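Local coordinates for cell surface protein (Faecalibacterium prausnitzii A2-165, PDB 4GT6) that is of unknown function but, as an extracellular leucine-rich repeat protein of a gut bacterium's surface, probably binds other proteins, at residues S52-G55 with D56-C60; A254-E257 with T258-D262; V277-G280 with T281-M285. One frame throughout, in Å; residues are numbered along the deposited sequence.

Contact 1 (S52-G55 with D56-C60); sequences SKIG and DRVFC. With EDO (1,2-ethanediol), chain N.
In a BspA-type leucine-rich repeat, Ile54 and Val58 meet where strand 47-54 runs out into the tight turns that follow it. The chain folds first through a type II turn from Gly55 to Val58, with Arg57 in its third place at positive phi (64°), and then through an overlapping type I turn from Arg57 to Cys60. The second turn is closed by a backbone hydrogen bond from Cys60 N to Arg57 O of 3.1 Å. On the inner side the contact is apolar: Ile54 CG2 touches Val58 CG2 at 4.2 Å, the two side chains crossing at about a right angle. Ile54 CG2 lies anti to its backbone N, with CG1 folded back beside that nitrogen (chi1 -62°), and it is the short branch that faces the turn. Val58 CG2 also rests against Gly55 O at 3.3 Å, where methyl and carbonyl pack closely across the first turn. Ile26 and Tyr29 of the neighbouring strand 24-29 touch Val58, and Phe59 continues the apolar layer by meeting the rings of Phe83 and Tyr29. The other side of the bend is polar. Lys53, stretched out in a fully extended chain, brings NZ to 4.5 Å from Asp56 OD1, beyond a salt bridge. A water fills the interval, accepting from Lys53 NZ at 2.9 Å and donating to Asp56 OD1. The same carboxylate oxygen takes a hydrogen bond from Ser80 N in the following repeat turn, which ties the bend to the next coil. At the far end a 1,2-ethanediol, probably from the crystallisation liquor, sits beside the second turn, its O1 donating to Val58 O at 2.8 Å.

Contact 2 (A254-E257 with T258-D262); sequences ARIE and THAFD. With EDO (1,2-ethanediol), chain L; EDO (1,2-ethanediol), chain B.
Ile256 presses its CG2 methyl against Ala260 and Phe261 on the tightly packed side of this bend. The methyl lies 3.8 Å from Ala260 CB, and it meets the Phe261 ring at the edge, in the ring plane, 3.8 Å from CE1. Leu235 of strand 233-237 lies against both Ala260 and Phe261, while the rings of Tyr238 and Phe284 stack with Phe261. Within the bend a type II turn from Glu257 to Ala260 is closed by Ala260 N bonding to Glu257 O at 3.1 Å. The other side is polar and partly exposed, and is held by a salt bridge and hydrogen bonds instead. Arg255 grips Glu257 side-on: NE reaches OE1 at 2.7 Å in the guanidinium plane, and NH2 reaches OE2 at 2.8 Å. Glu257 OE2 also accepts Thr258 N at 2.9 Å in a nearly straight bond (167°), both donors arriving from the same face of the carboxylate. A bend at chi2 (44°) curls the glutamate back over the next amide. A leucine in place of Glu257 would probably strand Arg255 NE and the Thr258 amide without their acceptor and let the guanidinium turn more freely. Arg255 NH1 bonds to Ser278 OG and, at 3.0 Å, to O2 of a 1,2-ethanediol, probably from the crystallisation liquor, on this looser side. A short strand whose isoleucine faces the core, followed by paired type II and type I turns that return a phenylalanine to it, forms the corner of a BspA-type leucine-rich repeat coil.

Contact 3 (V277-G280 with T281-M285); sequences VSIG and TGAFM. With EDO (1,2-ethanediol), chain B.
Ile279, Gly280 and Thr281 make the corner of a BspA-type leucine-rich repeat coil, where a short, weakly bonded strand about 278-279 gives way to turns. Gly280 opens a type II turn that ends at Ala283. Its carbonyl oxygen accepts Ala283 N in a weak hydrogen bond of 3.2 Å with a poorly aligned hydrogen (131°). The third place of this turn falls to Gly282, whose phi of 56° suits glycine, and a side chain there would be crowded by the selenium of Met285, a selenomethionine. Met285 N in turn bonds to Gly282 O, completing a type I turn. On the buried side, a chi1 of -54° sets Ile279 CG1 beside the backbone N and leaves CG2, anti to that nitrogen, facing the bend. This methyl sits 3.4 Å from Ala283 CB, closer than two methyl carbons normally come, so the corner is closely packed there. Met272 and Ile299 touch the isoleucine from neighbouring loops, and the Phe284 ring meets that of Phe307 in the direction of the next repeat. Thr281 lies on the polar side, its CB starting off away from 277-280 though still touching Gly280. A 1,2-ethanediol, probably from the crystallisation liquor, takes the backbone amide here: Thr281 N donates to its O1 at 3.0 Å, nearly straight.

The three contacts are the same kind of corner, strand end into paired turns, met in series along one curved leucine-rich repeat chain. Contact 1 lies on the opposite side of the chain's centre, about 39 Å from contact 2 and 41 Å from contact 3, centre to centre. Contacts 2 and 3 are neighbours, centres about 5 Å apart, on adjacent parallel strands 253-256 and 278-279 of one sheet. Gly280 N probably bonds to Ile256 O between them, and Thr258 OG1 probably bonds to Thr281 O. One ethanediol bridges Arg255 and Thr281. Repeating the corner coil after coil stacks the phenylalanines and builds the elongated solenoid, consistent with a protein-binding surface.

Contact 1 (S52-G55 with D56-C60)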
ATOM      1  N   SER A  52      21.925 -12.343  19.574  1.00 14.30           N
ATOM      2  CA  SER A  52      20.456 -12.250  19.675  1.00 12.67           C
ATOM      3  C   SER A  52      19.860 -11.263  18.679  1.00 15.75           C
ATOM      4  O   SER A  52      18.639 -11.267  18.471  1.00 15.19           O
ATOM      5  CB  SER A  52      20.043 -11.837  21.093  1.00 15.91           C
ATOM      6  OG  SER A  52      20.560 -10.544  21.364  1.00 16.88           O
ATOM      7  N   LYS A  53      20.701 -10.416  18.058  1.00 13.84           N
ATOM      8  CA  LYS A  53      20.156  -9.402  17.166  1.00 12.77           C
ATOM      9  C   LYS A  53      21.091  -9.035  16.040  1.00 16.19           C
ATOM     10  O   LYS A  53      22.311  -8.949  16.228  1.00 15.20           O
ATOM     11  CB  LYS A  53      19.814  -8.122  17.994  1.00 14.65           C
ATOM     12  CG  LYS A  53      19.329  -6.925  17.152  1.00 15.18           C
ATOM     13  CD  LYS A  53      18.913  -5.738  18.034  1.00 17.06           C
ATOM     14  CE  LYS A  53      18.437  -4.547  17.208  1.00 22.26           C
ATOM     15  NZ  LYS A  53      18.190  -3.388  18.129  1.00 23.06           N
ATOM     16  N   ILE A  54      20.500  -8.819  14.854  1.00 12.85           N
ATOM     17  CA  ILE A  54      21.210  -8.227  13.708  1.00 12.76           C
ATOM     18  C   ILE A  54      20.918  -6.747  13.828  1.00 16.42           C
ATOM     19  O   ILE A  54      19.761  -6.343  13.708  1.00 14.64           O
ATOM     20  CB  ILE A  54      20.752  -8.824  12.368  1.00 15.11           C
ATOM     21  CG1 ILE A  54      21.071 -10.351  12.324  1.00 15.98           C
ATOM     22  CG2 ILE A  54      21.445  -8.050  11.198  1.00 13.19           C
ATOM     23  CD1 ILE A  54      20.305 -11.082  11.236  1.00 18.95           C
ATOM     24  N   GLY A  55      21.942  -5.956  14.110  1.00 14.19           N
ATOM     25  CA  GLY A  55      21.751  -4.531  14.352  1.00 13.47           C
ATOM     26  C   GLY A  55      21.198  -3.761  13.170  1.00 15.83           C
ATOM     27  O   GLY A  55      21.219  -4.234  12.024  1.00 15.03           O
ATOM     28  N   ASP A  56      20.710  -2.549  13.453  1.00 13.71           N
ATOM     29  CA  ASP A  56      20.222  -1.664  12.391  1.00 13.86           C
ATOM     30  C   ASP A  56      21.288  -1.482  11.303  1.00 16.64           C
ATOM     31  O   ASP A  56      22.471  -1.253  11.593  1.00 15.27           O
ATOM     32  CB  ASP A  56      19.855  -0.269  12.983  1.00 16.58           C
ATOM     33  CG  ASP A  56      18.656  -0.244  13.945  1.00 22.69           C
ATOM     34  OD1 ASP A  56      18.049  -1.319  14.186  1.00 19.65           O
ATOM     35  OD2 ASP A  56      18.266   0.864  14.379  1.00 26.91           O
ATOM     36  N   ARG A  57      20.862  -1.592  10.041  1.00 12.63           N
ATOM     37  CA  ARG A  57      21.610  -1.249   8.843  1.00 11.63           C
ATOM     38  C   ARG A  57      22.876  -2.067   8.579  1.00 14.83           C
ATOM     39  O   ARG A  57      23.688  -1.632   7.754  1.00 14.02           O
ATOM     40  CB  ARG A  57      21.995   0.270   8.893  1.00 11.42           C
ATOM     41  CG  ARG A  57      20.814   1.178   9.314  1.00 16.58           C
ATOM     42  CD  ARG A  57      21.094   2.650   9.043  1.00 19.82           C
ATOM     43  NE  ARG A  57      20.784   3.044   7.662  1.00 22.89           N
ATOM     44  CZ  ARG A  57      19.588   3.436   7.218  1.00 28.06           C
ATOM     45  NH1 ARG A  57      18.557   3.523   8.051  1.00 18.29           N
ATOM     46  NH2 ARG A  57      19.418   3.755   5.946  1.00 22.98           N
ATOM     47  N   VAL A  58      23.052  -3.242   9.198  1.00 11.65           N
ATOM     48  CA  VAL A  58      24.318  -4.011   8.983  1.00 12.20           C
ATOM     49  C   VAL A  58      24.584  -4.274   7.491  1.00 14.83           C
ATOM     50  O   VAL A  58      25.719  -4.088   7.026  1.00 12.95           O
ATOM     51  CB  VAL A  58      24.377  -5.330   9.824  1.00 14.48           C
ATOM     52  CG1 VAL A  58      25.662  -6.117   9.513  1.00 14.88           C
ATOM     53  CG2 VAL A  58      24.335  -5.009  11.325  1.00 14.51           C
ATOM     54  N   PHE A  59      23.548  -4.669   6.724  1.00 12.22           N
ATOM     55  CA  PHE A  59      23.734  -4.911   5.275  1.00 12.56           C
ATOM     56  C   PHE A  59      22.968  -3.888   4.425  1.00 14.80           C
ATOM     57  O   PHE A  59      22.675  -4.134   3.243  1.00 14.18           O
ATOM     58  CB  PHE A  59      23.300  -6.338   4.906  1.00 13.98           C
ATOM     59  CG  PHE A  59      24.162  -7.352   5.600  1.00 15.99           C
ATOM     60  CD1 PHE A  59      25.365  -7.767   5.037  1.00 18.87           C
ATOM     61  CD2 PHE A  59      23.770  -7.907   6.811  1.00 18.25           C
ATOM     62  CE1 PHE A  59      26.180  -8.688   5.703  1.00 20.18           C
ATOM     63  CE2 PHE A  59      24.591  -8.832   7.468  1.00 21.46           C
ATOM     64  CZ  PHE A  59      25.792  -9.195   6.915  1.00 18.93           C
ATOM     65  N   CYS A  60      22.689  -2.723   5.013  1.00 12.10           N
ATOM     66  CA  CYS A  60      21.989  -1.639   4.333  1.00 12.43           C
ATOM     67  C   CYS A  60      22.835  -1.136   3.156  1.00 14.78           C
ATOM     68  O   CYS A  60      24.010  -0.784   3.348  1.00 14.77           O
ATOM     69  CB  CYS A  60      21.685  -0.507   5.307  1.00 13.77           C
ATOM     70  SG  CYS A  60      20.773   0.867   4.556  1.00 18.64           S
TER
HETATM   71  C1  EDO N 912      28.148  -3.415   4.705  1.00 65.90           C
HETATM   72  O1  EDO N 912      27.826  -4.670   5.284  1.00 65.81           O
HETATM   73  C2  EDO N 912      26.886  -2.785   4.064  1.00 64.82           C
HETATM   74  O2  EDO N 912      26.065  -2.183   5.035  1.00 66.36           O
HETATM   75  O   HOH W   1      16.908  -1.359  16.473  1.00 29.50           O

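Contact 2 (A254-E257 with T258-D262)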
ATOM      1  N   ALA A 254     -21.491   7.461   2.543  1.00 13.73           N
ATOM      2  CA  ALA A 254     -21.265   8.910   2.633  1.00 14.77           C
ATOM      3  C   ALA A 254     -20.033   9.363   1.869  1.00 17.89           C
ATOM      4  O   ALA A 254     -19.886  10.553   1.574  1.00 18.11           O
ATOM      5  CB  ALA A 254     -21.118   9.305   4.092  1.00 16.73           C
ATOM      6  N   ARG A 255     -19.138   8.426   1.558  1.00 14.02           N
ATOM      7  CA  ARG A 255     -17.865   8.767   0.925  1.00 13.24           C
ATOM      8  C   ARG A 255     -17.352   7.631   0.064  1.00 16.26           C
ATOM      9  O   ARG A 255     -17.485   6.464   0.431  1.00 16.91           O
ATOM     10  CB  ARG A 255     -16.833   9.076   2.051  1.00 16.26           C
ATOM     11  CG  ARG A 255     -15.352   9.174   1.569  1.00 22.65           C
ATOM     12  CD  ARG A 255     -14.489  10.055   2.444  1.00 28.65           C
ATOM     13  NE  ARG A 255     -13.092  10.091   1.983  1.00 24.16           N
ATOM     14  CZ  ARG A 255     -12.549  11.058   1.246  1.00 35.98           C
ATOM     15  NH1 ARG A 255     -13.286  12.079   0.828  1.00 27.10           N
ATOM     16  NH2 ARG A 255     -11.264  11.007   0.915  1.00 20.83           N
ATOM     17  N   ILE A 256     -16.745   7.985  -1.075  1.00 13.66           N
ATOM     18  CA  ILE A 256     -15.996   7.052  -1.912  1.00 13.55           C
ATOM     19  C   ILE A 256     -14.554   7.386  -1.567  1.00 16.63           C
ATOM     20  O   ILE A 256     -14.098   8.492  -1.887  1.00 15.44           O
ATOM     21  CB  ILE A 256     -16.295   7.153  -3.436  1.00 16.26           C
ATOM     22  CG1 ILE A 256     -17.781   6.927  -3.744  1.00 16.85           C
ATOM     23  CG2 ILE A 256     -15.415   6.139  -4.198  1.00 14.91           C
ATOM     24  CD1 ILE A 256     -18.211   7.536  -5.114  1.00 21.94           C
ATOM     25  N   GLU A 257     -13.855   6.478  -0.864  1.00 13.37           N
ATOM     26  CA  GLU A 257     -12.510   6.756  -0.388  1.00 13.83           C
ATOM     27  C   GLU A 257     -11.487   6.762  -1.567  1.00 16.03           C
ATOM     28  O   GLU A 257     -11.796   6.328  -2.684  1.00 15.02           O
ATOM     29  CB  GLU A 257     -12.128   5.784   0.751  1.00 16.11           C
ATOM     30  CG  GLU A 257     -10.933   6.200   1.607  1.00 25.13           C
ATOM     31  CD  GLU A 257     -10.921   7.659   2.027  1.00 36.99           C
ATOM     32  OE1 GLU A 257     -11.687   8.007   2.954  1.00 24.29           O
ATOM     33  OE2 GLU A 257     -10.234   8.469   1.360  1.00 22.53           O
ATOM     34  N   THR A 258     -10.314   7.343  -1.325  0.67 14.15           N
ATOM     35  CA  THR A 258      -9.259   7.481  -2.328  0.67 13.94           C
ATOM     36  C   THR A 258      -8.945   6.119  -2.965  0.67 16.37           C
ATOM     37  O   THR A 258      -8.861   5.107  -2.264  0.67 14.66           O
ATOM     38  CB  THR A 258      -8.011   8.170  -1.729  0.67 18.24           C
ATOM     39  OG1 THR A 258      -7.019   8.337  -2.751  0.67 14.85           O
ATOM     40  CG2 THR A 258      -7.405   7.412  -0.556  0.67 16.75           C
ATOM     41  N   HIS A 259      -8.833   6.098  -4.308  1.00 14.03           N
ATOM     42  CA  HIS A 259      -8.517   4.910  -5.126  1.00 14.34           C
ATOM     43  C   HIS A 259      -9.468   3.711  -4.874  1.00 16.12           C
ATOM     44  O   HIS A 259      -9.085   2.571  -5.149  1.00 15.87           O
ATOM     45  CB  HIS A 259      -7.028   4.515  -4.893  1.00 15.86           C
ATOM     46  CG  HIS A 259      -6.084   5.625  -5.260  1.00 19.87           C
ATOM     47  ND1 HIS A 259      -5.383   6.336  -4.297  1.00 22.20           N
ATOM     48  CD2 HIS A 259      -5.799   6.146  -6.476  1.00 22.67           C
ATOM     49  CE1 HIS A 259      -4.692   7.259  -4.958  1.00 22.35           C
ATOM     50  NE2 HIS A 259      -4.893   7.167  -6.273  1.00 22.54           N
ATOM     51  N   ALA A 260     -10.719   3.956  -4.388  1.00 13.43           N
ATOM     52  CA  ALA A 260     -11.626   2.838  -4.068  1.00 13.36           C
ATOM     53  C   ALA A 260     -11.978   2.007  -5.307  1.00 17.24           C
ATOM     54  O   ALA A 260     -12.216   0.804  -5.192  1.00 16.76           O
ATOM     55  CB  ALA A 260     -12.911   3.351  -3.403  1.00 13.82           C
ATOM     56  N   PHE A 261     -12.015   2.652  -6.491  1.00 13.70           N
ATOM     57  CA  PHE A 261     -12.347   1.976  -7.756  1.00 14.10           C
ATOM     58  C   PHE A 261     -11.198   2.075  -8.745  1.00 16.52           C
ATOM     59  O   PHE A 261     -11.422   1.965  -9.943  1.00 17.06           O
ATOM     60  CB  PHE A 261     -13.606   2.596  -8.399  1.00 14.37           C
ATOM     61  CG  PHE A 261     -14.929   2.364  -7.724  1.00 14.86           C
ATOM     62  CD1 PHE A 261     -15.358   3.198  -6.692  1.00 15.88           C
ATOM     63  CD2 PHE A 261     -15.805   1.380  -8.188  1.00 15.51           C
ATOM     64  CE1 PHE A 261     -16.612   3.016  -6.094  1.00 15.77           C
ATOM     65  CE2 PHE A 261     -17.050   1.185  -7.578  1.00 17.65           C
ATOM     66  CZ  PHE A 261     -17.450   2.009  -6.539  1.00 16.55           C
ATOM     67  N   ASP A 262      -9.959   2.244  -8.275  1.00 14.97           N
ATOM     68  CA  ASP A 262      -8.880   2.373  -9.239  1.00 14.29           C
ATOM     69  C   ASP A 262      -8.683   1.061 -10.020  1.00 19.16           C
ATOM     70  O   ASP A 262      -8.941  -0.035  -9.500  1.00 17.81           O
ATOM     71  CB  ASP A 262      -7.565   2.876  -8.597  1.00 16.02           C
ATOM     72  CG  ASP A 262      -6.805   1.950  -7.630  1.00 21.98           C
ATOM     73  OD1 ASP A 262      -7.301   0.850  -7.337  1.00 22.48           O
ATOM     74  OD2 ASP A 262      -5.710   2.333  -7.187  1.00 24.51           O
TER
HETATM   75  C1  EDO L 910      -3.853  10.021  -1.199  1.00 35.06           C
HETATM   76  O1  EDO L 910      -4.627   9.108  -1.959  1.00 22.05           O
HETATM   77  C2  EDO L 910      -4.707  10.887  -0.256  1.00 38.65           C
HETATM   78  O2  EDO L 910      -5.107  10.113   0.849  1.00 42.20           O
HETATM   79  C1  EDO B 900      -8.948  13.595  -0.821  1.00 43.55           C
HETATM   80  O1  EDO B 900      -8.813  12.171  -0.895  1.00 38.10           O
HETATM   81  C2  EDO B 900     -10.360  14.054  -1.266  1.00 47.21           C
HETATM   82  O2  EDO B 900     -11.257  14.067  -0.166  1.00 48.98           O

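Contact 3 (V277-G280 with T281-M285)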
ATOM      1  N   VAL A 277     -21.192  12.405  -0.113  1.00 14.22           N
ATOM      2  CA  VAL A 277     -20.881  13.841   0.009  1.00 15.65           C
ATOM      3  C   VAL A 277     -19.442  14.147  -0.422  1.00 19.82           C
ATOM      4  O   VAL A 277     -19.101  15.320  -0.590  1.00 18.92           O
ATOM      5  CB  VAL A 277     -21.189  14.431   1.407  1.00 20.74           C
ATOM      6  CG1 VAL A 277     -22.673  14.290   1.744  1.00 20.44           C
ATOM      7  CG2 VAL A 277     -20.306  13.828   2.501  1.00 20.67           C
ATOM      8  N   SER A 278     -18.582  13.125  -0.548  1.00 16.45           N
ATOM      9  CA  SER A 278     -17.195  13.364  -0.978  1.00 15.87           C
ATOM     10  C   SER A 278     -16.605  12.144  -1.672  1.00 19.61           C
ATOM     11  O   SER A 278     -17.014  11.017  -1.425  1.00 16.81           O
ATOM     12  CB  SER A 278     -16.297  13.777   0.191  1.00 18.38           C
ATOM     13  OG  SER A 278     -16.140  12.736   1.138  1.00 22.59           O
ATOM     14  N   ILE A 279     -15.645  12.405  -2.551  1.00 17.88           N
ATOM     15  CA  ILE A 279     -14.895  11.412  -3.335  1.00 17.80           C
ATOM     16  C   ILE A 279     -13.417  11.658  -3.095  1.00 20.45           C
ATOM     17  O   ILE A 279     -12.980  12.811  -3.180  1.00 19.64           O
ATOM     18  CB  ILE A 279     -15.229  11.525  -4.844  1.00 20.60           C
ATOM     19  CG1 ILE A 279     -16.747  11.430  -5.112  1.00 20.80           C
ATOM     20  CG2 ILE A 279     -14.487  10.460  -5.643  1.00 19.95           C
ATOM     21  CD1 ILE A 279     -17.139  11.840  -6.554  1.00 29.15           C
ATOM     22  N   GLY A 280     -12.659  10.589  -2.848  1.00 16.53           N
ATOM     23  CA  GLY A 280     -11.228  10.693  -2.614  1.00 16.03           C
ATOM     24  C   GLY A 280     -10.422  10.781  -3.895  1.00 16.43           C
ATOM     25  O   GLY A 280     -10.884  10.393  -4.973  1.00 14.95           O
ATOM     26  N   THR A 281      -9.181  11.233  -3.765  1.00 16.07           N
ATOM     27  CA  THR A 281      -8.214  11.310  -4.871  1.00 16.33           C
ATOM     28  C   THR A 281      -8.160   9.987  -5.653  1.00 17.31           C
ATOM     29  O   THR A 281      -8.122   8.908  -5.047  1.00 16.87           O
ATOM     30  CB  THR A 281      -6.810  11.619  -4.302  1.00 21.58           C
ATOM     31  OG1 THR A 281      -6.851  12.903  -3.679  1.00 20.70           O
ATOM     32  CG2 THR A 281      -5.706  11.596  -5.397  1.00 20.56           C
ATOM     33  N   GLY A 282      -8.188  10.094  -6.981  1.00 14.96           N
ATOM     34  CA  GLY A 282      -8.045   8.965  -7.899  1.00 15.93           C
ATOM     35  C   GLY A 282      -9.043   7.844  -7.680  1.00 17.83           C
ATOM     36  O   GLY A 282      -8.745   6.687  -7.981  1.00 17.60           O
ATOM     37  N   ALA A 283     -10.247   8.179  -7.211  1.00 15.39           N
ATOM     38  CA  ALA A 283     -11.252   7.160  -6.916  1.00 14.74           C
ATOM     39  C   ALA A 283     -11.530   6.241  -8.100  1.00 16.81           C
ATOM     40  O   ALA A 283     -11.684   5.059  -7.879  1.00 17.62           O
ATOM     41  CB  ALA A 283     -12.536   7.801  -6.447  1.00 14.47           C
ATOM     42  N   PHE A 284     -11.577   6.757  -9.341  1.00 13.66           N
ATOM     43  CA  PHE A 284     -11.878   5.938 -10.529  1.00 14.04           C
ATOM     44  C   PHE A 284     -10.733   5.987 -11.533  1.00 20.12           C
ATOM     45  O   PHE A 284     -10.942   5.752 -12.724  1.00 20.73           O
ATOM     46  CB  PHE A 284     -13.179   6.432 -11.199  1.00 16.29           C
ATOM     47  CG  PHE A 284     -14.397   6.275 -10.322  1.00 16.41           C
ATOM     48  CD1 PHE A 284     -15.131   5.094 -10.332  1.00 18.19           C
ATOM     49  CD2 PHE A 284     -14.809   7.304  -9.486  1.00 17.11           C
ATOM     50  CE1 PHE A 284     -16.262   4.953  -9.520  1.00 18.82           C
ATOM     51  CE2 PHE A 284     -15.923   7.154  -8.659  1.00 20.26           C
ATOM     52  CZ  PHE A 284     -16.639   5.977  -8.676  1.00 18.17           C
HETATM   53  N   MSE A 285      -9.518   6.206 -11.063  1.00 17.19           N
HETATM   54  CA  MSE A 285      -8.427   6.331 -12.008  1.00 17.69           C
HETATM   55  C   MSE A 285      -8.066   4.997 -12.704  1.00 21.68           C
HETATM   56  O   MSE A 285      -8.177   3.921 -12.117  1.00 21.76           O
HETATM   57  CB  MSE A 285      -7.213   7.016 -11.397  1.00 21.27           C
HETATM   58  CG  MSE A 285      -6.395   6.206 -10.466  1.00 27.83           C
HETATM   59 SE   MSE A 285      -4.804   7.299 -10.011  0.75 36.15          SE
HETATM   60  CE  MSE A 285      -4.002   7.638 -11.726  1.00 33.40           C
TER
HETATM   61  C1  EDO B 900      -8.948  13.595  -0.821  1.00 43.55           C
HETATM   62  O1  EDO B 900      -8.813  12.171  -0.895  1.00 38.10           O
HETATM   63  C2  EDO B 900     -10.360  14.054  -1.266  1.00 47.21           C
HETATM   64  O2  EDO B 900     -11.257  14.067  -0.166  1.00 48.98           O